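Local atomic coordinates of GCN5-related N-acetyltransferase (PDB entry 3TT2), a protein that probably catalyses the transfer of an acyl group, most likely acetyl from acetyl-coenzyme A, to an acceptor that has not been specified. Residues R16-A21 and L55-E60; V155-L160 and H305-Y310; A123-Q128 and K315-G320; A31-A36 and V91-R96. One frame throughout, in Å; residues are numbered along the deposited sequence.

Contact 1: R16-A21 and L55-E60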
loop_
_atom_site.group_PDB
_atom_site.type_symbol
_atom_site.label_atom_id
_atom_site.label_comp_id
_atom_site.label_asym_id
_atom_site.label_seq_id
_atom_site.Cartn_x
_atom_site.Cartn_y
_atom_site.Cartn_z
ATOM N N ARG A 16 1.332 -22.339 -12.655
ATOM C CA ARG A 16 0.033 -22.217 -13.300
ATOM C C ARG A 16 -0.703 -20.994 -12.766
ATOM O O ARG A 16 -0.388 -20.510 -11.678
ATOM C CB ARG A 16 -0.785 -23.497 -13.058
ATOM C CG ARG A 16 -2.076 -23.290 -12.292
ATOM C CD ARG A 16 -2.823 -24.580 -12.059
ATOM N NE ARG A 16 -2.696 -25.035 -10.680
ATOM C CZ ARG A 16 -3.490 -24.631 -9.692
ATOM N NH1 ARG A 16 -4.464 -23.767 -9.939
ATOM N NH2 ARG A 16 -3.311 -25.090 -8.458
ATOM N N ALA A 17 -1.681 -20.498 -13.519
ATOM C CA ALA A 17 -2.475 -19.365 -13.056
ATOM C C ALA A 17 -3.325 -19.769 -11.860
ATOM O O ALA A 17 -3.902 -20.847 -11.846
ATOM C CB ALA A 17 -3.352 -18.847 -14.164
ATOM N N PRO A 18 -3.407 -18.904 -10.844
ATOM C CA PRO A 18 -4.293 -19.191 -9.712
ATOM C C PRO A 18 -5.797 -19.114 -10.032
ATOM O O PRO A 18 -6.246 -18.281 -10.828
ATOM C CB PRO A 18 -3.913 -18.109 -8.697
ATOM C CG PRO A 18 -3.369 -17.031 -9.499
ATOM C CD PRO A 18 -2.610 -17.693 -10.608
ATOM N N VAL A 19 -6.551 -19.993 -9.376
ATOM C CA VAL A 19 -8.002 -20.087 -9.487
ATOM C C VAL A 19 -8.527 -19.756 -8.087
ATOM O O VAL A 19 -7.859 -20.063 -7.105
ATOM C CB VAL A 19 -8.389 -21.541 -9.887
ATOM C CG1 VAL A 19 -9.906 -21.764 -9.933
ATOM C CG2 VAL A 19 -7.746 -21.910 -11.218
ATOM N N PRO A 20 -9.710 -19.119 -7.981
ATOM C CA PRO A 20 -10.229 -18.704 -6.665
ATOM C C PRO A 20 -10.257 -19.803 -5.593
ATOM O O PRO A 20 -10.194 -19.491 -4.400
ATOM C CB PRO A 20 -11.648 -18.201 -6.981
ATOM C CG PRO A 20 -11.890 -18.551 -8.438
ATOM C CD PRO A 20 -10.543 -18.587 -9.070
ATOM N N ALA A 21 -10.344 -21.063 -6.011
ATOM C CA ALA A 21 -10.290 -22.189 -5.081
ATOM C C ALA A 21 -8.908 -22.368 -4.437
ATOM O O ALA A 21 -8.745 -23.148 -3.491
ATOM C CB ALA A 21 -10.730 -23.471 -5.775
ATOM N N LEU A 55 -7.464 -7.706 -9.703
ATOM C CA LEU A 55 -6.613 -8.290 -10.745
ATOM C C LEU A 55 -7.213 -9.368 -11.651
ATOM O O LEU A 55 -8.214 -10.005 -11.310
ATOM C CB LEU A 55 -5.260 -8.747 -10.172
ATOM C CG LEU A 55 -5.173 -9.752 -9.028
ATOM C CD1 LEU A 55 -5.570 -11.128 -9.488
ATOM C CD2 LEU A 55 -3.757 -9.777 -8.544
ATOM N N ASP A 56 -6.557 -9.573 -12.793
ATOM C CA ASP A 56 -6.893 -10.654 -13.710
ATOM C C ASP A 56 -6.080 -11.860 -13.246
ATOM O O ASP A 56 -4.850 -11.874 -13.339
ATOM C CB ASP A 56 -6.485 -10.253 -15.141
ATOM C CG ASP A 56 -6.810 -11.316 -16.207
ATOM O OD1 ASP A 56 -6.759 -10.962 -17.411
ATOM O OD2 ASP A 56 -7.105 -12.485 -15.867
ATOM N N LEU A 57 -6.776 -12.888 -12.772
ATOM C CA LEU A 57 -6.094 -14.024 -12.179
ATOM C C LEU A 57 -5.269 -14.756 -13.220
ATOM O O LEU A 57 -4.157 -15.207 -12.933
ATOM C CB LEU A 57 -7.098 -14.969 -11.535
ATOM C CG LEU A 57 -7.730 -14.460 -10.243
ATOM C CD1 LEU A 57 -8.974 -15.292 -9.897
ATOM C CD2 LEU A 57 -6.700 -14.518 -9.134
ATOM N N GLY A 58 -5.805 -14.850 -14.433
ATOM C CA GLY A 58 -5.150 -15.605 -15.483
ATOM C C GLY A 58 -3.814 -14.993 -15.842
ATOM O O GLY A 58 -2.791 -15.677 -15.856
ATOM N N GLN A 59 -3.845 -13.708 -16.176
ATOM C CA GLN A 59 -2.657 -12.956 -16.571
ATOM C C GLN A 59 -1.762 -12.316 -15.490
ATOM O O GLN A 59 -0.554 -12.213 -15.673
ATOM C CB GLN A 59 -3.033 -11.936 -17.654
ATOM C CG GLN A 59 -3.851 -12.530 -18.829
ATOM C CD GLN A 59 -3.267 -13.821 -19.422
ATOM O OE1 GLN A 59 -2.078 -14.123 -19.271
ATOM N NE2 GLN A 59 -4.119 -14.590 -20.099
ATOM N N GLU A 60 -2.360 -11.856 -14.393
ATOM C CA GLU A 60 -1.630 -11.099 -13.359
ATOM C C GLU A 60 -1.093 -11.829 -12.099
ATOM O O GLU A 60 -0.578 -11.187 -11.186
ATOM C CB GLU A 60 -2.399 -9.837 -12.991
ATOM C CG GLU A 60 -2.428 -8.883 -14.157
ATOM C CD GLU A 60 -3.536 -7.849 -14.092
ATOM O OE1 GLU A 60 -4.000 -7.507 -12.983
ATOM O OE2 GLU A 60 -3.947 -7.376 -15.174
#
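Leu57 lies against Pro18 and Pro20, and this apolar contact carries most of the meeting between residues 16-21 and 55-60. The leucine CG is anti to its own carbonyl carbon (chi1 -72°), and beyond it the branch divides its contacts between the two prolines. CD1 touches Pro20 CD at 3.7 Å, while CD2 comes to 4.2 Å from Pro18 CG. Two rigid rings suit an irregular chain that has to hold its shape without strand bonds, and a branched leucine can reach both.

Around these apolar contacts, carbon meets backbone oxygen in both directions. Leu57 CB rests 3.5 Å from Pro18 O. In return, Pro18 CD approaches Leu57 O at 3.7 Å, and the small methyl of Ala17 fits against Gly58 O, with CB 3.6 Å from it. No hydrogen bond joins the two segments, so what passes between them is van der Waals contact.

The polar bonds lie within residues 55-60. Asp56 is the N-cap of the short helix 57-60: its OD2 accepts weak bonds from Gly58 N at 3.1 Å and Gln59 N at 3.5 Å. The turn is closed by Glu60 N, which donates to Asp56 O at 2.7 Å.

Pro18 also touches Ala61, and the backbone of Arg16 pairs with that of Leu63. The contact thus continues the pairing of strands 14-16 and 61-65 at the surface, in the first-strand edge region of a GNAT (GCN5-related N-acetyltransferase) fold, where the chain leaves for helix 23-36.

Contact 2: V155-L160 and H305-Y310. With SO4 (sulfate ion), chain G.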
loop_
_atom_site.group_PDB
_atom_site.type_symbol
_atom_site.label_atom_id
_atom_site.label_comp_id
_atom_site.label_asym_id
_atom_site.label_seq_id
_atom_site.Cartn_x
_atom_site.Cartn_y
_atom_site.Cartn_z
ATOM N N VAL A 155 4.593 0.909 7.998
ATOM C CA VAL A 155 3.196 0.675 8.325
ATOM C C VAL A 155 2.934 0.994 9.795
ATOM O O VAL A 155 3.421 0.294 10.685
ATOM C CB VAL A 155 2.804 -0.768 8.057
ATOM C CG1 VAL A 155 1.317 -0.909 8.149
ATOM C CG2 VAL A 155 3.289 -1.180 6.668
HETATM N N MSE A 156 2.155 2.047 10.040
HETATM C CA MSE A 156 1.821 2.477 11.395
HETATM C C MSE A 156 0.510 1.829 11.784
HETATM O O MSE A 156 -0.338 1.576 10.937
HETATM C CB MSE A 156 1.720 4.001 11.483
HETATM C CG MSE A 156 2.943 4.716 10.959
HETATM SE SE MSE A 156 4.680 4.272 11.810
HETATM C CE MSE A 156 4.408 5.009 13.611
ATOM N N ALA A 157 0.362 1.495 13.051
ATOM C CA ALA A 157 -0.879 0.884 13.501
ATOM C C ALA A 157 -1.311 1.519 14.810
ATOM O O ALA A 157 -0.490 2.097 15.531
ATOM C CB ALA A 157 -0.679 -0.564 13.665
ATOM N N ILE A 158 -2.607 1.474 15.088
ATOM C CA ILE A 158 -3.097 1.912 16.397
ATOM C C ILE A 158 -4.337 1.128 16.826
ATOM O O ILE A 158 -5.244 0.909 16.028
ATOM C CB ILE A 158 -3.383 3.438 16.445
ATOM C CG1 ILE A 158 -3.643 3.872 17.888
ATOM C CG2 ILE A 158 -4.531 3.815 15.514
ATOM C CD1 ILE A 158 -4.027 5.322 18.068
ATOM N N THR A 159 -4.395 0.753 18.099
ATOM C CA THR A 159 -5.468 -0.074 18.630
ATOM C C THR A 159 -6.280 0.812 19.534
ATOM O O THR A 159 -5.727 1.356 20.490
ATOM C CB THR A 159 -4.882 -1.160 19.493
ATOM O OG1 THR A 159 -4.284 -2.151 18.663
ATOM C CG2 THR A 159 -5.936 -1.825 20.320
ATOM N N LEU A 160 -7.568 1.016 19.255
ATOM C CA LEU A 160 -8.247 1.961 20.098
ATOM C C LEU A 160 -9.139 1.236 21.055
ATOM O O LEU A 160 -10.332 1.072 20.777
ATOM C CB LEU A 160 -9.165 2.744 19.170
ATOM C CG LEU A 160 -8.518 3.529 18.013
ATOM C CD1 LEU A 160 -9.506 3.868 16.909
ATOM C CD2 LEU A 160 -7.828 4.825 18.469
ATOM N N HIS A 305 2.103 3.511 16.372
ATOM C CA HIS A 305 3.320 2.766 16.650
ATOM C C HIS A 305 3.683 1.956 15.405
ATOM O O HIS A 305 2.882 1.836 14.474
ATOM C CB HIS A 305 3.142 1.862 17.856
ATOM C CG HIS A 305 2.291 0.665 17.584
ATOM N ND1 HIS A 305 0.915 0.697 17.665
ATOM C CD2 HIS A 305 2.620 -0.595 17.211
ATOM C CE1 HIS A 305 0.433 -0.494 17.358
ATOM N NE2 HIS A 305 1.447 -1.293 17.077
ATOM N N VAL A 306 4.902 1.441 15.358
ATOM C CA VAL A 306 5.359 0.760 14.158
ATOM C C VAL A 306 4.879 -0.704 14.112
ATOM O O VAL A 306 5.215 -1.512 14.968
ATOM C CB VAL A 306 6.906 0.841 14.051
ATOM C CG1 VAL A 306 7.422 0.132 12.828
ATOM C CG2 VAL A 306 7.351 2.277 14.005
ATOM N N LYS A 307 4.110 -1.039 13.083
ATOM C CA LYS A 307 3.721 -2.420 12.844
ATOM C C LYS A 307 4.885 -3.116 12.153
ATOM O O LYS A 307 5.583 -3.927 12.763
ATOM C CB LYS A 307 2.450 -2.507 11.989
ATOM C CG LYS A 307 1.928 -3.893 11.864
ATOM C CD LYS A 307 0.578 -3.919 11.198
ATOM C CE LYS A 307 -0.030 -5.316 11.251
ATOM N NZ LYS A 307 -1.008 -5.533 10.128
ATOM N N HIS A 308 5.120 -2.794 10.887
ATOM C CA HIS A 308 6.307 -3.306 10.200
ATOM C C HIS A 308 6.907 -2.273 9.244
ATOM O O HIS A 308 6.301 -1.248 8.949
ATOM C CB HIS A 308 6.108 -4.684 9.539
ATOM C CG HIS A 308 4.717 -4.954 9.057
ATOM N ND1 HIS A 308 3.956 -5.989 9.562
ATOM C CD2 HIS A 308 3.974 -4.375 8.088
ATOM C CE1 HIS A 308 2.785 -6.002 8.954
ATOM N NE2 HIS A 308 2.773 -5.048 8.040
ATOM N N ARG A 309 8.134 -2.539 8.816
ATOM C CA ARG A 309 8.900 -1.654 7.961
ATOM C C ARG A 309 9.266 -2.400 6.690
ATOM O O ARG A 309 9.811 -3.503 6.742
ATOM C CB ARG A 309 10.187 -1.260 8.680
ATOM C CG ARG A 309 11.219 -0.542 7.807
ATOM C CD ARG A 309 12.452 -0.272 8.625
ATOM N NE ARG A 309 13.634 0.056 7.844
ATOM C CZ ARG A 309 14.809 -0.534 8.022
ATOM N NH1 ARG A 309 14.929 -1.491 8.939
ATOM N NH2 ARG A 309 15.858 -0.176 7.286
ATOM N N TYR A 310 8.977 -1.808 5.544
ATOM C CA TYR A 310 9.399 -2.426 4.305
ATOM C C TYR A 310 10.463 -1.558 3.654
ATOM O O TYR A 310 10.473 -0.339 3.829
ATOM C CB TYR A 310 8.225 -2.610 3.341
ATOM C CG TYR A 310 7.162 -3.584 3.778
ATOM C CD1 TYR A 310 7.132 -4.886 3.290
ATOM C CD2 TYR A 310 6.172 -3.200 4.652
ATOM C CE1 TYR A 310 6.140 -5.777 3.675
ATOM C CE2 TYR A 310 5.190 -4.080 5.049
ATOM C CZ TYR A 310 5.175 -5.364 4.560
ATOM O OH TYR A 310 4.177 -6.224 4.965
HETATM S S SO4 G . 10.506 -4.867 10.942
HETATM O O1 SO4 G . 10.905 -3.472 11.153
HETATM O O2 SO4 G . 9.469 -5.239 11.909
HETATM O O3 SO4 G . 9.982 -5.031 9.589
HETATM O O4 SO4 G . 11.673 -5.731 11.106
#
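A classic beta bulge, in which Lys307 and His308 both face Val155, interrupts an antiparallel strand pair whose short axes run at 135° to each other. Val155 N donates to His308 O at 2.9 Å, and Lys307 N to Val155 O at 2.8 Å. Further along, Ala157 and His305 form a regular hydrogen-bonded pair, with Ala157 N at 2.9 Å from His305 O. The small methyl of Ala157 suits this place, because the CB of Lys307 and the His305 ring both pack close to it.

In the GNAT fold the last strand normally inserts between the two before it. Here strand 305-316 fills that slot beside 148-159, although it comes from the far end of the chain, consistent with strands shared between two GNAT-like halves.

Val155 CG2, anti to the carbonyl carbon, meets the edge of the Tyr310 ring, 3.8 Å from CE2. Met156, present as selenomethionine, diverges from Val306 at CB, but its bends at chi2 and chi3 bring SE back to 4.0 Å from Val306 CG2. The extended Lys307 chain carries NZ to a salt bridge with Glu284, while Arg309 N donates at 3.2 Å to O3 of a sulfate, an ion probably from the crystallisation liquor.

Contact 3: A123-Q128 and K315-G320; sequences AQVTVQ and KEIRPG
Arg318 starts out with CG anti to its backbone N (chi1 -170°) and then bends at chi3 (66°), a turn that puts NE within 3.2 Å of Ala123 O, a weak bond. NH2 also donates to Ala123 O, in a bond too short in the model for its length to be trusted, and to Pro120 O. The Ala123 oxygen lies at the guanidinium edge, whereas Val125 CG2 packs over one face, 3.7 Å from NE. A long side chain ending in a flat guanidinium can donate at its edge and pack with its face.

The backbones pair antiparallel through a classic beta bulge: Ile317 and Arg318 both face Val125, whose O accepts from Ile317 N at 2.7 Å and from Arg318 N at 3.1 Å. Regular pairing resumes at Val127, whose O takes the hydrogen of Lys315 N at 2.9 Å. Ile317 CG1 meets Val127 CG2; beta-branched residues suit strands and supply the apolar part of this face. Gly320 has a phi of 153°, which glycine adopts readily.

Val125, Val127 and Ile317 all touch Ile112 of helix 100-115, which lies over this face, and Lys315 NZ reaches Glu109 on the same helix in a salt bridge. Strand 84-91 flanks strand 125-132 on the side away from 305-316.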
loop_
_atom_site.group_PDB
_atom_site.type_symbol
_atom_site.label_atom_id
_atom_site.label_comp_id
_atom_site.label_asym_id
_atom_site.label_seq_id
_atom_site.Cartn_x
_atom_site.Cartn_y
_atom_site.Cartn_z
ATOM N N ALA A 123 9.924 6.324 -22.268
ATOM C CA ALA A 123 9.746 6.043 -20.839
ATOM C C ALA A 123 10.663 4.952 -20.308
ATOM O O ALA A 123 10.764 3.877 -20.902
ATOM C CB ALA A 123 8.293 5.661 -20.558
ATOM N N GLN A 124 11.306 5.228 -19.174
ATOM C CA GLN A 124 12.047 4.199 -18.466
ATOM C C GLN A 124 11.066 3.239 -17.827
ATOM O O GLN A 124 9.966 3.625 -17.445
ATOM C CB GLN A 124 12.950 4.790 -17.395
ATOM C CG GLN A 124 12.278 5.066 -16.080
ATOM C CD GLN A 124 13.261 5.082 -14.912
ATOM O OE1 GLN A 124 14.411 4.650 -15.038
ATOM N NE2 GLN A 124 12.802 5.572 -13.760
ATOM N N VAL A 125 11.475 1.985 -17.711
ATOM C CA VAL A 125 10.591 0.946 -17.224
ATOM C C VAL A 125 11.222 0.298 -16.008
ATOM O O VAL A 125 12.351 -0.176 -16.090
ATOM C CB VAL A 125 10.365 -0.114 -18.308
ATOM C CG1 VAL A 125 9.582 -1.281 -17.749
ATOM C CG2 VAL A 125 9.674 0.509 -19.528
ATOM N N THR A 126 10.516 0.299 -14.879
ATOM C CA THR A 126 11.038 -0.303 -13.652
ATOM C C THR A 126 10.158 -1.421 -13.116
ATOM O O THR A 126 8.955 -1.447 -13.361
ATOM C CB THR A 126 11.275 0.741 -12.513
ATOM O OG1 THR A 126 10.030 1.314 -12.081
ATOM C CG2 THR A 126 12.219 1.853 -12.974
ATOM N N VAL A 127 10.786 -2.353 -12.399
ATOM C CA VAL A 127 10.082 -3.352 -11.588
ATOM C C VAL A 127 10.498 -3.142 -10.143
ATOM O O VAL A 127 11.665 -2.832 -9.869
ATOM C CB VAL A 127 10.473 -4.785 -11.951
ATOM C CG1 VAL A 127 9.780 -5.762 -11.028
ATOM C CG2 VAL A 127 10.143 -5.084 -13.395
ATOM N N GLN A 128 9.557 -3.302 -9.220
ATOM C CA GLN A 128 9.864 -3.078 -7.826
ATOM C C GLN A 128 9.184 -4.056 -6.871
ATOM O O GLN A 128 8.077 -4.548 -7.131
ATOM C CB GLN A 128 9.533 -1.646 -7.443
ATOM C CG GLN A 128 8.064 -1.330 -7.410
ATOM C CD GLN A 128 7.816 0.140 -7.183
ATOM O OE1 GLN A 128 8.668 0.972 -7.494
ATOM N NE2 GLN A 128 6.658 0.474 -6.631
ATOM N N LYS A 315 14.454 -2.040 -9.681
ATOM C CA LYS A 315 15.428 -2.302 -10.737
ATOM C C LYS A 315 14.945 -1.688 -12.042
ATOM O O LYS A 315 13.751 -1.699 -12.323
ATOM C CB LYS A 315 15.612 -3.807 -10.918
ATOM C CG LYS A 315 16.671 -4.207 -11.925
ATOM C CD LYS A 315 16.495 -5.663 -12.275
ATOM C CE LYS A 315 17.667 -6.208 -13.057
ATOM N NZ LYS A 315 17.529 -7.688 -13.226
ATOM N N GLU A 316 15.862 -1.162 -12.845
ATOM C CA GLU A 316 15.457 -0.552 -14.104
ATOM C C GLU A 316 15.522 -1.551 -15.251
ATOM O O GLU A 316 16.609 -1.977 -15.645
ATOM C CB GLU A 316 16.324 0.659 -14.433
ATOM C CG GLU A 316 16.036 1.266 -15.801
ATOM C CD GLU A 316 17.093 2.265 -16.256
ATOM O OE1 GLU A 316 18.031 1.862 -16.986
ATOM O OE2 GLU A 316 16.976 3.455 -15.892
ATOM N N ILE A 317 14.353 -1.900 -15.789
ATOM C CA ILE A 317 14.241 -2.847 -16.898
ATOM C C ILE A 317 14.601 -2.214 -18.249
ATOM O O ILE A 317 15.273 -2.838 -19.080
ATOM C CB ILE A 317 12.835 -3.445 -16.979
ATOM C CG1 ILE A 317 12.520 -4.244 -15.711
ATOM C CG2 ILE A 317 12.698 -4.325 -18.205
ATOM C CD1 ILE A 317 13.516 -5.318 -15.374
ATOM N N ARG A 318 14.154 -0.982 -18.474
ATOM C CA ARG A 318 14.582 -0.246 -19.659
ATOM C C ARG A 318 14.890 1.195 -19.306
ATOM O O ARG A 318 14.156 1.810 -18.558
ATOM C CB ARG A 318 13.477 -0.286 -20.711
ATOM C CG ARG A 318 13.872 0.221 -22.078
ATOM C CD ARG A 318 12.659 0.292 -22.987
ATOM N NE ARG A 318 11.703 1.299 -22.538
ATOM C CZ ARG A 318 10.547 1.545 -23.140
ATOM N NH1 ARG A 318 10.201 0.854 -24.217
ATOM N NH2 ARG A 318 9.739 2.482 -22.667
ATOM N N PRO A 319 15.955 1.752 -19.890
ATOM C CA PRO A 319 16.319 3.151 -19.613
ATOM C C PRO A 319 15.397 4.155 -20.297
ATOM O O PRO A 319 14.751 3.838 -21.297
ATOM C CB PRO A 319 17.744 3.266 -20.169
ATOM C CG PRO A 319 17.849 2.157 -21.178
ATOM C CD PRO A 319 16.993 1.044 -20.661
ATOM N N GLY A 320 15.338 5.360 -19.745
ATOM C CA GLY A 320 14.490 6.398 -20.291
ATOM C C GLY A 320 14.071 7.398 -19.241
ATOM O O GLY A 320 14.524 7.349 -18.095
#

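Contact 4: A31-A36 and V91-R96; sequences AACQEA and VHPRFR
Ala32 presents its methyl to one face of the His92 imidazole, with CB closest to NE2 at 3.3 Å. The histidine has CG anti to its backbone N (chi1 -157°), and the ring beyond it turns one face to the Ala32 methyl. Alanine is suited to the spot because its short side chain lets a ring come this near the helix backbone. Pro93 follows at once: its CD lies 3.8 Å from Ala32 CB, and its CG leans on the carbonyl oxygen of Ala32. One turn further on, Ala36 CB touches the same proline ring more loosely, at 4.3 Å from CG.

Pro93 stands in a type I turn from His92 to Phe95, closed by Phe95 N donating to His92 O at 2.7 Å. In a GNAT fold this loop, between strand 84-91 and helix 100-115, reaches at its end the opening arginine of the R-x-x-G-x-G/A signature, Arg96; in relatives that run binds the pyrophosphate of acetyl-coenzyme A. Here Arg96 NE pairs with the sulfonate of a bound MES molecule, probably from the crystallisation liquor.

Cys33 points its sulfur between the two ends of the loop. SG is 3.1 Å from Val91 O and lies at the edge of the Arg96 guanidinium, in its plane, 3.6 Å from NH1. Bends at chi2 and chi3 fold the arginine back on its own loop, and its NH2 comes near Ala36 CB, 4.2 Å away.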
loop_
_atom_site.group_PDB
_atom_site.type_symbol
_atom_site.label_atom_id
_atom_site.label_comp_id
_atom_site.label_asym_id
_atom_site.label_seq_id
_atom_site.Cartn_x
_atom_site.Cartn_y
_atom_site.Cartn_z
ATOM N N ALA A 31 0.813 -17.115 5.152
ATOM C CA ALA A 31 0.871 -17.240 6.595
ATOM C C ALA A 31 2.204 -17.847 7.012
ATOM O O ALA A 31 2.859 -17.356 7.930
ATOM C CB ALA A 31 -0.282 -18.073 7.090
ATOM N N ALA A 32 2.609 -18.905 6.320
ATOM C CA ALA A 32 3.885 -19.555 6.600
ATOM C C ALA A 32 5.039 -18.587 6.374
ATOM O O ALA A 32 6.020 -18.595 7.122
ATOM C CB ALA A 32 4.054 -20.809 5.748
ATOM N N CYS A 33 4.906 -17.748 5.347
ATOM C CA CYS A 33 5.903 -16.716 5.035
ATOM C C CYS A 33 5.934 -15.573 6.053
ATOM O O CYS A 33 7.012 -15.165 6.497
ATOM C CB CYS A 33 5.677 -16.137 3.637
ATOM S SG CYS A 33 6.258 -17.181 2.299
ATOM N N GLN A 34 4.760 -15.051 6.410
ATOM C CA GLN A 34 4.688 -13.934 7.350
ATOM C C GLN A 34 5.062 -14.399 8.745
ATOM O O GLN A 34 5.434 -13.599 9.598
ATOM C CB GLN A 34 3.309 -13.263 7.335
ATOM C CG GLN A 34 2.170 -14.108 7.858
ATOM C CD GLN A 34 0.843 -13.379 7.776
ATOM O OE1 GLN A 34 -0.214 -13.954 8.023
ATOM N NE2 GLN A 34 0.895 -12.103 7.425
ATOM N N GLU A 35 4.991 -15.704 8.966
ATOM C CA GLU A 35 5.437 -16.254 10.227
ATOM C C GLU A 35 6.953 -16.217 10.366
ATOM O O GLU A 35 7.469 -15.867 11.425
ATOM C CB GLU A 35 4.912 -17.670 10.439
ATOM C CG GLU A 35 5.532 -18.380 11.640
ATOM C CD GLU A 35 5.328 -17.646 12.968
ATOM O OE1 GLU A 35 4.569 -16.650 13.021
ATOM O OE2 GLU A 35 5.930 -18.076 13.978
ATOM N N ALA A 36 7.667 -16.569 9.301
ATOM C CA ALA A 36 9.129 -16.574 9.345
ATOM C C ALA A 36 9.709 -15.174 9.585
ATOM O O ALA A 36 10.728 -15.024 10.261
ATOM C CB ALA A 36 9.704 -17.185 8.082
ATOM N N VAL A 91 7.585 -17.255 -0.999
ATOM C CA VAL A 91 8.035 -18.635 -1.174
ATOM C C VAL A 91 8.004 -19.323 0.171
ATOM O O VAL A 91 8.562 -18.829 1.149
ATOM C CB VAL A 91 9.444 -18.749 -1.812
ATOM C CG1 VAL A 91 10.430 -17.921 -1.063
ATOM C CG2 VAL A 91 9.919 -20.198 -1.828
ATOM N N HIS A 92 7.325 -20.459 0.216
ATOM C CA HIS A 92 7.162 -21.192 1.452
ATOM C C HIS A 92 8.517 -21.484 2.088
ATOM O O HIS A 92 9.448 -21.909 1.399
ATOM C CB HIS A 92 6.401 -22.479 1.190
ATOM C CG HIS A 92 5.718 -23.014 2.398
ATOM N ND1 HIS A 92 6.403 -23.636 3.418
ATOM C CD2 HIS A 92 4.417 -23.002 2.763
ATOM C CE1 HIS A 92 5.549 -23.997 4.357
ATOM N NE2 HIS A 92 4.337 -23.624 3.985
ATOM N N PRO A 93 8.626 -21.244 3.410
ATOM C CA PRO A 93 9.887 -21.295 4.171
ATOM C C PRO A 93 10.642 -22.629 4.071
ATOM O O PRO A 93 11.832 -22.680 4.384
ATOM C CB PRO A 93 9.441 -21.027 5.614
ATOM C CG PRO A 93 8.194 -20.203 5.466
ATOM C CD PRO A 93 7.508 -20.735 4.231
ATOM N N ARG A 94 9.953 -23.690 3.667
ATOM C CA ARG A 94 10.595 -24.976 3.431
ATOM C C ARG A 94 11.317 -25.038 2.079
ATOM O O ARG A 94 12.267 -25.819 1.895
ATOM C CB ARG A 94 9.547 -26.077 3.483
ATOM C CG ARG A 94 8.478 -25.925 2.412
ATOM C CD ARG A 94 7.436 -27.013 2.509
ATOM N NE ARG A 94 6.740 -26.984 3.790
ATOM C CZ ARG A 94 6.012 -27.988 4.259
ATOM N NH1 ARG A 94 5.410 -27.875 5.438
ATOM N NH2 ARG A 94 5.891 -29.106 3.551
ATOM N N PHE A 95 10.841 -24.232 1.133
ATOM C CA PHE A 95 11.315 -24.300 -0.242
ATOM C C PHE A 95 12.404 -23.282 -0.589
ATOM O O PHE A 95 12.823 -23.190 -1.745
ATOM C CB PHE A 95 10.148 -24.184 -1.222
ATOM C CG PHE A 95 9.161 -25.315 -1.141
ATOM C CD1 PHE A 95 9.582 -26.635 -1.162
ATOM C CD2 PHE A 95 7.804 -25.055 -1.040
ATOM C CE1 PHE A 95 8.667 -27.682 -1.086
ATOM C CE2 PHE A 95 6.882 -26.090 -0.964
ATOM C CZ PHE A 95 7.312 -27.406 -0.988
ATOM N N ARG A 96 12.842 -22.501 0.395
ATOM C CA ARG A 96 13.876 -21.490 0.157
ATOM C C ARG A 96 15.214 -22.123 -0.279
ATOM O O ARG A 96 15.588 -23.201 0.198
ATOM C CB ARG A 96 14.084 -20.610 1.399
ATOM C CG ARG A 96 12.870 -20.485 2.330
ATOM C CD ARG A 96 11.928 -19.313 1.989
ATOM N NE ARG A 96 12.030 -18.190 2.939
ATOM C CZ ARG A 96 10.998 -17.482 3.412
ATOM N NH1 ARG A 96 9.752 -17.767 3.050
ATOM N NH2 ARG A 96 11.207 -16.476 4.254
#

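Contacts 2 and 3 are partly buried and share strand 305-316, which pairs with 148-159 at one end and with 125-132 at the other; their centres are about 31 Å apart, on opposite sides of the chain's centre. Each has a bulge and is held mainly by backbone hydrogen bonds. Contacts 1 and 4 lie at the surface, where a loop following a strand meets a helix, and have no hydrogen bond between their segments. Contact 1 rests on a leucine against two prolines, contact 4 on alanines, a cysteine, a proline, a histidine ring and an arginine at a probable cofactor loop. Both frame helix 23-36, contact 1 just before it and contact 4 on its last turns.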